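Local structure of cytochrome P450 (CYP102L1) (Mycobacterium phage Adler, 6N6Q) at residues A[171-176]-A[180-185]; A[185-190]-A[222-227]; A[138-143]-A[153-158]. The protein probably acts as a heme-thiolate monooxygenase, a virus-encoded member of the cytochrome P450 family that carries protoporphyrin IX with iron. All blocks are in the same frame, centred on the assembly; numbering follows the deposited sequence.

Contact 1: A[171-176]-A[180-185]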
loop_
_atom_site.group_PDB
_atom_site.type_symbol
_atom_site.label_atom_id
_atom_site.label_comp_id
_atom_site.label_asym_id
_atom_site.label_seq_id
_atom_site.Cartn_x
_atom_site.Cartn_y
_atom_site.Cartn_z
ATOM N N TYR A 171 -10.938 11.722 -11.741
ATOM C CA TYR A 171 -9.909 12.563 -12.332
ATOM C C TYR A 171 -8.828 11.684 -12.943
ATOM O O TYR A 171 -8.457 10.654 -12.374
ATOM C CB TYR A 171 -9.292 13.510 -11.294
ATOM C CG TYR A 171 -8.472 14.618 -11.911
ATOM C CD1 TYR A 171 -9.071 15.800 -12.326
ATOM C CD2 TYR A 171 -7.102 14.481 -12.090
ATOM C CE1 TYR A 171 -8.331 16.817 -12.896
ATOM C CE2 TYR A 171 -6.352 15.494 -12.660
ATOM C CZ TYR A 171 -6.972 16.659 -13.060
ATOM O OH TYR A 171 -6.232 17.670 -13.628
ATOM N N GLN A 172 -8.327 12.096 -14.102
ATOM C CA GLN A 172 -7.302 11.360 -14.827
ATOM C C GLN A 172 -6.017 12.172 -14.850
ATOM O O GLN A 172 -6.032 13.358 -15.195
ATOM C CB GLN A 172 -7.763 11.046 -16.253
ATOM C CG GLN A 172 -6.695 10.413 -17.130
ATOM C CD GLN A 172 -7.245 9.915 -18.451
ATOM O OE1 GLN A 172 -8.362 9.400 -18.515
ATOM N NE2 GLN A 172 -6.464 10.070 -19.517
ATOM N N PHE A 173 -4.909 11.535 -14.476
ATOM C CA PHE A 173 -3.598 12.170 -14.498
ATOM C C PHE A 173 -2.770 11.777 -15.711
ATOM O O PHE A 173 -2.145 12.639 -16.335
ATOM C CB PHE A 173 -2.818 11.830 -13.222
ATOM C CG PHE A 173 -3.355 12.498 -11.992
ATOM C CD1 PHE A 173 -3.190 13.860 -11.802
ATOM C CD2 PHE A 173 -4.017 11.766 -11.022
ATOM C CE1 PHE A 173 -3.681 14.481 -10.671
ATOM C CE2 PHE A 173 -4.511 12.382 -9.887
ATOM C CZ PHE A 173 -4.341 13.740 -9.711
ATOM N N ASN A 174 -2.749 10.492 -16.058
ATOM C CA ASN A 174 -1.977 10.002 -17.187
ATOM C C ASN A 174 -2.827 9.070 -18.033
ATOM O O ASN A 174 -3.784 8.460 -17.548
ATOM C CB ASN A 174 -0.712 9.260 -16.729
ATOM C CG ASN A 174 0.396 10.201 -16.303
ATOM O OD1 ASN A 174 0.652 11.213 -16.956
ATOM N ND2 ASN A 174 1.060 9.871 -15.202
ATOM N N ASN A 175 -2.470 8.976 -19.309
ATOM C CA ASN A 175 -3.002 7.959 -20.205
ATOM C C ASN A 175 -2.008 6.806 -20.232
ATOM O O ASN A 175 -0.836 7.003 -20.570
ATOM C CB ASN A 175 -3.228 8.525 -21.606
ATOM C CG ASN A 175 -3.838 7.512 -22.553
ATOM O OD1 ASN A 175 -3.126 6.819 -23.278
ATOM N ND2 ASN A 175 -5.163 7.419 -22.552
ATOM N N LEU A 176 -2.473 5.608 -19.863
ATOM C CA LEU A 176 -1.561 4.482 -19.691
ATOM C C LEU A 176 -0.902 4.073 -21.002
ATOM O O LEU A 176 0.217 3.548 -20.994
ATOM C CB LEU A 176 -2.301 3.298 -19.070
ATOM C CG LEU A 176 -2.892 3.564 -17.682
ATOM C CD1 LEU A 176 -3.513 2.302 -17.112
ATOM C CD2 LEU A 176 -1.834 4.121 -16.739
ATOM N N SER A 180 4.179 10.066 -21.336
ATOM C CA SER A 180 4.445 11.362 -20.732
ATOM C C SER A 180 3.887 11.382 -19.317
ATOM O O SER A 180 2.786 10.887 -19.060
ATOM C CB SER A 180 3.824 12.487 -21.560
ATOM O OG SER A 180 4.392 12.541 -22.857
ATOM N N GLU A 181 4.658 11.944 -18.392
ATOM C CA GLU A 181 4.267 11.984 -16.991
ATOM C C GLU A 181 3.621 13.324 -16.666
ATOM O O GLU A 181 4.098 14.378 -17.095
ATOM C CB GLU A 181 5.468 11.741 -16.076
ATOM C CG GLU A 181 5.082 11.242 -14.690
ATOM C CD GLU A 181 4.317 9.929 -14.736
ATOM O OE1 GLU A 181 4.668 9.062 -15.565
ATOM O OE2 GLU A 181 3.359 9.764 -13.951
ATOM N N ASN A 182 2.527 13.269 -15.916
ATOM C CA ASN A 182 1.839 14.483 -15.509
ATOM C C ASN A 182 2.759 15.322 -14.622
ATOM O O ASN A 182 3.544 14.768 -13.843
ATOM C CB ASN A 182 0.553 14.128 -14.759
ATOM C CG ASN A 182 -0.454 15.258 -14.754
ATOM O OD1 ASN A 182 -0.401 16.151 -13.909
ATOM N ND2 ASN A 182 -1.391 15.218 -15.695
ATOM N N PRO A 183 2.717 16.651 -14.731
ATOM C CA PRO A 183 3.551 17.470 -13.837
ATOM C C PRO A 183 3.166 17.338 -12.375
ATOM O O PRO A 183 4.045 17.404 -11.507
ATOM C CB PRO A 183 3.331 18.898 -14.358
ATOM C CG PRO A 183 2.029 18.840 -15.100
ATOM C CD PRO A 183 1.978 17.469 -15.707
ATOM N N PHE A 184 1.878 17.143 -12.077
ATOM C CA PHE A 184 1.443 17.023 -10.690
ATOM C C PHE A 184 2.078 15.815 -10.012
ATOM O O PHE A 184 2.621 15.922 -8.907
ATOM C CB PHE A 184 -0.083 16.934 -10.623
ATOM C CG PHE A 184 -0.614 16.635 -9.247
ATOM C CD1 PHE A 184 -0.830 17.656 -8.338
ATOM C CD2 PHE A 184 -0.895 15.332 -8.862
ATOM C CE1 PHE A 184 -1.316 17.387 -7.073
ATOM C CE2 PHE A 184 -1.380 15.057 -7.598
ATOM C CZ PHE A 184 -1.592 16.087 -6.703
ATOM N N ILE A 185 2.013 14.648 -10.659
ATOM C CA ILE A 185 2.556 13.441 -10.044
ATOM C C ILE A 185 4.072 13.541 -9.904
ATOM O O ILE A 185 4.652 12.985 -8.964
ATOM C CB ILE A 185 2.125 12.193 -10.843
ATOM C CG1 ILE A 185 2.737 10.922 -10.251
ATOM C CG2 ILE A 185 2.496 12.328 -12.301
ATOM C CD1 ILE A 185 2.285 10.635 -8.838
#

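Contact 2: A[185-190]-A[222-227]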
loop_
_atom_site.group_PDB
_atom_site.type_symbol
_atom_site.label_atom_id
_atom_site.label_comp_id
_atom_site.label_asym_id
_atom_site.label_seq_id
_atom_site.Cartn_x
_atom_site.Cartn_y
_atom_site.Cartn_z
ATOM N N ILE A 185 2.013 14.648 -10.659
ATOM C CA ILE A 185 2.556 13.441 -10.044
ATOM C C ILE A 185 4.072 13.541 -9.904
ATOM O O ILE A 185 4.652 12.985 -8.964
ATOM C CB ILE A 185 2.125 12.193 -10.843
ATOM C CG1 ILE A 185 2.737 10.922 -10.251
ATOM C CG2 ILE A 185 2.496 12.328 -12.301
ATOM C CD1 ILE A 185 2.285 10.635 -8.838
ATOM N N THR A 186 4.736 14.267 -10.807
ATOM C CA THR A 186 6.176 14.466 -10.670
ATOM C C THR A 186 6.498 15.323 -9.451
ATOM O O THR A 186 7.457 15.042 -8.722
ATOM C CB THR A 186 6.745 15.102 -11.939
ATOM O OG1 THR A 186 6.459 14.265 -13.065
ATOM C CG2 THR A 186 8.249 15.264 -11.824
ATOM N N ALA A 187 5.701 16.366 -9.206
ATOM C CA ALA A 187 5.945 17.231 -8.057
ATOM C C ALA A 187 5.712 16.491 -6.744
ATOM O O ALA A 187 6.418 16.730 -5.757
ATOM C CB ALA A 187 5.059 18.475 -8.140
ATOM N N VAL A 188 4.727 15.591 -6.712
ATOM C CA VAL A 188 4.455 14.838 -5.491
ATOM C C VAL A 188 5.627 13.922 -5.156
ATOM O O VAL A 188 5.974 13.739 -3.983
ATOM C CB VAL A 188 3.136 14.054 -5.631
ATOM C CG1 VAL A 188 2.874 13.221 -4.387
ATOM C CG2 VAL A 188 1.977 15.010 -5.883
ATOM N N LEU A 189 6.265 13.343 -6.176
ATOM C CA LEU A 189 7.408 12.468 -5.928
ATOM C C LEU A 189 8.614 13.258 -5.432
ATOM O O LEU A 189 9.302 12.826 -4.500
ATOM C CB LEU A 189 7.755 11.685 -7.194
ATOM C CG LEU A 189 6.702 10.695 -7.697
ATOM C CD1 LEU A 189 7.161 10.044 -8.989
ATOM C CD2 LEU A 189 6.398 9.643 -6.641
ATOM N N ARG A 190 8.893 14.412 -6.045
ATOM C CA ARG A 190 9.948 15.278 -5.528
ATOM C C ARG A 190 9.633 15.747 -4.116
ATOM O O ARG A 190 10.546 15.946 -3.306
ATOM C CB ARG A 190 10.148 16.486 -6.444
ATOM C CG ARG A 190 10.816 16.183 -7.771
ATOM C CD ARG A 190 11.354 17.462 -8.402
ATOM N NE ARG A 190 10.322 18.486 -8.537
ATOM C CZ ARG A 190 9.587 18.665 -9.630
ATOM N NH1 ARG A 190 9.774 17.890 -10.689
ATOM N NH2 ARG A 190 8.667 19.618 -9.666
ATOM N N LYS A 222 3.177 24.676 -3.544
ATOM C CA LYS A 222 2.090 25.506 -4.056
ATOM C C LYS A 222 1.438 24.873 -5.278
ATOM O O LYS A 222 0.211 24.908 -5.424
ATOM C CB LYS A 222 2.602 26.906 -4.399
ATOM C CG LYS A 222 2.967 27.762 -3.198
ATOM C CD LYS A 222 3.374 29.161 -3.640
ATOM C CE LYS A 222 3.806 30.023 -2.463
ATOM N NZ LYS A 222 4.255 31.375 -2.905
ATOM N N PHE A 223 2.246 24.293 -6.171
ATOM C CA PHE A 223 1.698 23.676 -7.375
ATOM C C PHE A 223 0.821 22.477 -7.033
ATOM O O PHE A 223 -0.218 22.259 -7.668
ATOM C CB PHE A 223 2.832 23.262 -8.314
ATOM C CG PHE A 223 2.363 22.606 -9.580
ATOM C CD1 PHE A 223 1.892 23.367 -10.637
ATOM C CD2 PHE A 223 2.397 21.227 -9.716
ATOM C CE1 PHE A 223 1.460 22.765 -11.806
ATOM C CE2 PHE A 223 1.966 20.620 -10.883
ATOM C CZ PHE A 223 1.496 21.390 -11.929
ATOM N N ILE A 224 1.221 21.692 -6.032
ATOM C CA ILE A 224 0.419 20.545 -5.615
ATOM C C ILE A 224 -0.885 21.009 -4.978
ATOM O O ILE A 224 -1.966 20.492 -5.286
ATOM C CB ILE A 224 1.227 19.649 -4.661
ATOM C CG1 ILE A 224 2.352 18.939 -5.418
ATOM C CG2 ILE A 224 0.319 18.645 -3.974
ATOM C CD1 ILE A 224 3.322 18.212 -4.513
ATOM N N ARG A 225 -0.803 21.993 -4.076
ATOM C CA ARG A 225 -2.002 22.509 -3.422
ATOM C C ARG A 225 -2.941 23.171 -4.423
ATOM O O ARG A 225 -4.167 23.077 -4.293
ATOM C CB ARG A 225 -1.610 23.498 -2.322
ATOM C CG ARG A 225 -2.786 24.189 -1.641
ATOM C CD ARG A 225 -3.624 23.196 -0.856
ATOM N NE ARG A 225 -2.808 22.421 0.074
ATOM C CZ ARG A 225 -3.285 21.493 0.897
ATOM N NH1 ARG A 225 -4.583 21.220 0.913
ATOM N NH2 ARG A 225 -2.463 20.839 1.706
ATOM N N ALA A 226 -2.386 23.848 -5.432
ATOM C CA ALA A 226 -3.228 24.514 -6.418
ATOM C C ALA A 226 -3.954 23.512 -7.306
ATOM O O ALA A 226 -5.099 23.754 -7.701
ATOM C CB ALA A 226 -2.393 25.470 -7.267
ATOM N N GLU A 227 -3.314 22.387 -7.625
ATOM C CA GLU A 227 -3.952 21.402 -8.489
ATOM C C GLU A 227 -5.080 20.676 -7.767
ATOM O O GLU A 227 -6.135 20.418 -8.360
ATOM C CB GLU A 227 -2.918 20.406 -9.010
ATOM C CG GLU A 227 -3.496 19.334 -9.919
ATOM C CD GLU A 227 -2.820 19.292 -11.275
ATOM O OE1 GLU A 227 -2.156 20.287 -11.641
ATOM O OE2 GLU A 227 -2.951 18.262 -11.974
#

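Contact 3: A[138-143]-A[153-158]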
loop_
_atom_site.group_PDB
_atom_site.type_symbol
_atom_site.label_atom_id
_atom_site.label_comp_id
_atom_site.label_asym_id
_atom_site.label_seq_id
_atom_site.Cartn_x
_atom_site.Cartn_y
_atom_site.Cartn_z
ATOM N N ASP A 138 -4.506 -2.933 -23.055
ATOM C CA ASP A 138 -4.392 -2.472 -24.435
ATOM C C ASP A 138 -2.997 -1.937 -24.725
ATOM O O ASP A 138 -2.430 -2.205 -25.790
ATOM C CB ASP A 138 -5.447 -1.403 -24.719
ATOM C CG ASP A 138 -6.858 -1.961 -24.716
ATOM O OD1 ASP A 138 -7.011 -3.199 -24.646
ATOM O OD2 ASP A 138 -7.814 -1.158 -24.781
ATOM N N ALA A 139 -2.425 -1.178 -23.787
ATOM C CA ALA A 139 -1.066 -0.683 -23.972
ATOM C C ALA A 139 -0.057 -1.824 -23.954
ATOM O O ALA A 139 0.910 -1.819 -24.725
ATOM C CB ALA A 139 -0.730 0.348 -22.896
ATOM N N TRP A 140 -0.268 -2.818 -23.086
ATOM C CA TRP A 140 0.645 -3.952 -23.017
ATOM C C TRP A 140 0.516 -4.880 -24.218
ATOM O O TRP A 140 1.409 -5.704 -24.443
ATOM C CB TRP A 140 0.421 -4.731 -21.719
ATOM C CG TRP A 140 1.089 -4.097 -20.532
ATOM C CD1 TRP A 140 1.670 -2.863 -20.482
ATOM C CD2 TRP A 140 1.254 -4.670 -19.228
ATOM N NE1 TRP A 140 2.182 -2.631 -19.229
ATOM C CE2 TRP A 140 1.940 -3.724 -18.441
ATOM C CE3 TRP A 140 0.886 -5.889 -18.649
ATOM C CZ2 TRP A 140 2.268 -3.959 -17.106
ATOM C CZ3 TRP A 140 1.214 -6.122 -17.326
ATOM C CH2 TRP A 140 1.895 -5.160 -16.569
ATOM N N ASN A 141 -0.570 -4.775 -24.988
ATOM C CA ASN A 141 -0.663 -5.522 -26.238
ATOM C C ASN A 141 0.429 -5.090 -27.208
ATOM O O ASN A 141 1.106 -5.928 -27.817
ATOM C CB ASN A 141 -2.043 -5.332 -26.872
ATOM C CG ASN A 141 -3.130 -6.115 -26.162
ATOM O OD1 ASN A 141 -2.864 -7.140 -25.529
ATOM N ND2 ASN A 141 -4.365 -5.640 -26.269
ATOM N N THR A 142 0.616 -3.776 -27.361
ATOM C CA THR A 142 1.636 -3.268 -28.271
ATOM C C THR A 142 3.034 -3.668 -27.814
ATOM O O THR A 142 3.903 -3.970 -28.639
ATOM C CB THR A 142 1.524 -1.747 -28.381
ATOM O OG1 THR A 142 0.170 -1.389 -28.685
ATOM C CG2 THR A 142 2.440 -1.220 -29.475
ATOM N N ARG A 143 3.268 -3.681 -26.499
ATOM C CA ARG A 143 4.576 -4.074 -25.991
ATOM C C ARG A 143 4.816 -5.568 -26.158
ATOM O O ARG A 143 5.951 -5.987 -26.410
ATOM C CB ARG A 143 4.709 -3.666 -24.524
ATOM C CG ARG A 143 4.263 -2.240 -24.257
ATOM C CD ARG A 143 4.724 -1.753 -22.900
ATOM N NE ARG A 143 6.175 -1.817 -22.772
ATOM C CZ ARG A 143 6.871 -1.160 -21.851
ATOM N NH1 ARG A 143 6.247 -0.379 -20.979
ATOM N NH2 ARG A 143 8.190 -1.279 -21.806
ATOM N N PRO A 153 7.343 -2.719 -11.771
ATOM C CA PRO A 153 6.899 -1.810 -10.696
ATOM C C PRO A 153 6.460 -0.442 -11.192
ATOM O O PRO A 153 5.471 0.104 -10.687
ATOM C CB PRO A 153 8.133 -1.715 -9.787
ATOM C CG PRO A 153 8.887 -2.961 -10.047
ATOM C CD PRO A 153 8.706 -3.221 -11.510
ATOM N N ALA A 154 7.162 0.130 -12.174
ATOM C CA ALA A 154 6.784 1.452 -12.667
ATOM C C ALA A 154 5.452 1.410 -13.406
ATOM O O ALA A 154 4.604 2.291 -13.217
ATOM C CB ALA A 154 7.879 2.014 -13.571
ATOM N N GLU A 155 5.251 0.400 -14.253
ATOM C CA GLU A 155 3.993 0.288 -14.986
ATOM C C GLU A 155 2.822 0.079 -14.036
ATOM O O GLU A 155 1.779 0.732 -14.165
ATOM C CB GLU A 155 4.075 -0.853 -16.000
ATOM C CG GLU A 155 4.973 -0.560 -17.188
ATOM C CD GLU A 155 4.277 0.255 -18.262
ATOM O OE1 GLU A 155 3.033 0.178 -18.356
ATOM O OE2 GLU A 155 4.974 0.969 -19.015
ATOM N N THR A 156 2.975 -0.832 -13.070
ATOM C CA THR A 156 1.906 -1.059 -12.102
ATOM C C THR A 156 1.651 0.173 -11.242
ATOM O O THR A 156 0.540 0.347 -10.727
ATOM C CB THR A 156 2.231 -2.261 -11.211
ATOM O OG1 THR A 156 3.462 -2.025 -10.519
ATOM C CG2 THR A 156 2.353 -3.530 -12.040
ATOM N N ASN A 157 2.652 1.039 -11.073
ATOM C CA ASN A 157 2.437 2.240 -10.274
ATOM C C ASN A 157 1.685 3.313 -11.049
ATOM O O ASN A 157 0.907 4.066 -10.453
ATOM C CB ASN A 157 3.769 2.785 -9.759
ATOM C CG ASN A 157 3.659 3.348 -8.354
ATOM O OD1 ASN A 157 2.707 4.059 -8.031
ATOM N ND2 ASN A 157 4.626 3.017 -7.507
ATOM N N ARG A 158 1.891 3.397 -12.367
ATOM C CA ARG A 158 1.048 4.267 -13.180
ATOM C C ARG A 158 -0.395 3.786 -13.186
ATOM O O ARG A 158 -1.323 4.603 -13.254
ATOM C CB ARG A 158 1.568 4.341 -14.616
ATOM C CG ARG A 158 3.029 4.717 -14.759
ATOM C CD ARG A 158 3.349 5.015 -16.214
ATOM N NE ARG A 158 2.807 6.306 -16.630
ATOM C CZ ARG A 158 2.392 6.585 -17.862
ATOM N NH1 ARG A 158 2.439 5.656 -18.807
ATOM N NH2 ARG A 158 1.918 7.789 -18.146
#

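Contact 1: A[171-176]-A[180-185]
Asn182 ND2 donates to Phe173 O at 2.8 Å, meeting the carbonyl in its own plane on a lone pair. The hydrogen bond is bent, and the acceptor sits somewhat out of the plane of the donor amide. The other end of the same amide works within its own segment, 180-185: Asn182 OD1 accepts from Phe184 N at 3.1 Å, a straighter bond of 155° that also uses an in-plane lone pair. With CG anti to the backbone N (chi1 -159°), the Asn182 amide stands where it can reach both partners. Two bonds at opposite ends of the group fix its rotation. Asn174 adds two weaker links across the contact. Its OD1 receives a weak bond from Asn182 N at 3.0 Å, while its ND2 gives another, poorly angled one to Glu181 OE2; the bend of the Glu181 chain at chi2 turns that carboxylate back toward the asparagine.

Asn182 is thus the N-cap of helix 183-196, which by its order in the chain probably corresponds to helix F of the P450 fold, and the loop leaving helix 152-169 is tied to that cap. Glu162 of helix 152-169 accepts from Phe173 N through OE1 and from Asn174 N through OE2, tying the loop to that helix.

Beyond the polar atoms lies the aromatic packing. The Phe173 and Phe184 rings are nearly parallel, 9° apart, yet slid so far that they barely overlap: the centroids are separated by 5.1 Å, and the nearest atoms are Phe173 CE1 and Phe184 CD2 at 3.4 Å. One face of Phe173 carries Tyr171, whose CD2 stands 3.6 Å above the plane of the Phe173 ring, over its centre. Both phenylalanines also touch Leu276 of helix 265-296, and Ile185 CG2 lies 4.1 Å from Asn174 ND2 at the margin.

Contact 2: A[185-190]-A[222-227]
Ile224 carries this contact against Ala187 and Val188, and its chain can be traced outward atom by atom. Its CB leaves the backbone in the direction of helix 183-196. From there CG1, set beside the backbone N and anti to the carbonyl carbon (chi1 -70°), comes within 3.9 Å of Ala187 CB and 4.0 Å of Val188 CG2, touching both side chains. The chain then runs on extended (chi2 171°), which carries CD1 up to the opposing backbone: Ile224 CD1 is 3.7 Å from Ala187 O and equally close to Val188 CA. The same methyl meets Val188 CG2 at 3.7 Å, with the two branched side chains crossing at about a right angle.

Phe223 contributes more lightly. Its ring atom CD2 approaches Ala187 CB obliquely at 4.1 Å, so the small alanine is met by both neighbouring side chains of helix 212-237. The small side chain of Ala187 also fits the short 6.9 Å between Ala187 CA and Ile224 CA. Contacts across the pair are apolar; a polar tie between the same helices lies nearby in the salt bridge from Arg190 to Asp220.

The segment axes approach to 9.5 Å at a signed crossing angle of -133°, a strongly tilted antiparallel pairing. By their order in the chain these helices match the F and G helices, the antiparallel pair characteristic of the cytochrome P450 fold.

Contact 3: A[138-143]-A[153-158]
Glu155 OE2 is gripped by two residues: Arg143 NH1 forms a salt bridge with it at 2.7 Å, and His179, from the loop that follows helix 152-169, adds a weak hydrogen bond. The arginine presents the edge of its guanidinium, with the oxygen in the guanidinium plane, but the carboxylate is turned nearly perpendicular to that plane. NH1 alone makes the close approach, and the bridge is not the coplanar bidentate kind. The bend of the Arg143 chain at chi3 brings NH1 there.

The second carboxylate oxygen has its own donor. Trp140 NE1 reaches Glu155 OE1 at 3.1 Å with an N-H...O angle of 162°, and the acceptor lies close to the indole plane. Relative to the carboxylate the donor is tilted, standing 59° out of its plane. Packing accompanies the bond: Trp140 CZ2 is 3.8 Å from Glu155 CB, which sits at the edge of the indole and in its plane. A bend at chi2 (-82°) in Glu155 lets CB stay beside the indole while the carboxylate reaches both donors.

The segments belong to consecutive helices, 119-145 and 152-169, which by position match helices D and E of the P450 fold. The closest CA atoms of the two segments, Trp140 CA and Glu155 CA, are 9.7 Å apart, and Ile150 of the connection touches all three side chains. With Glu155 buried, Arg143 and, weakly, His179 at OE2 and the neutral Trp140 N-H at OE1, the carboxylate is probably held in its ionised form.

How the contacts relate
Contacts 1 and 2 share Ile185 and helix 183-196: the first fastens its N-terminal end to the preceding loop, the second packs its next turns on helix 212-237. Contact 3 joins the two helices before them in the chain. Contact 2 is buried and apolar; contact 3 is also largely buried but rests on a charged carboxylate; contact 1, partly exposed, mixes hydrogen bonds of side-chain amides with aromatic packing. Contacts 1 and 2 abut, with Phe184 CA 3.6 Å from Phe223 CE2. Arg158 links contacts 1 and 3, packing on Asn174 and forming a long, weak ion pair with Glu181, whereas contacts 2 and 3 do not touch.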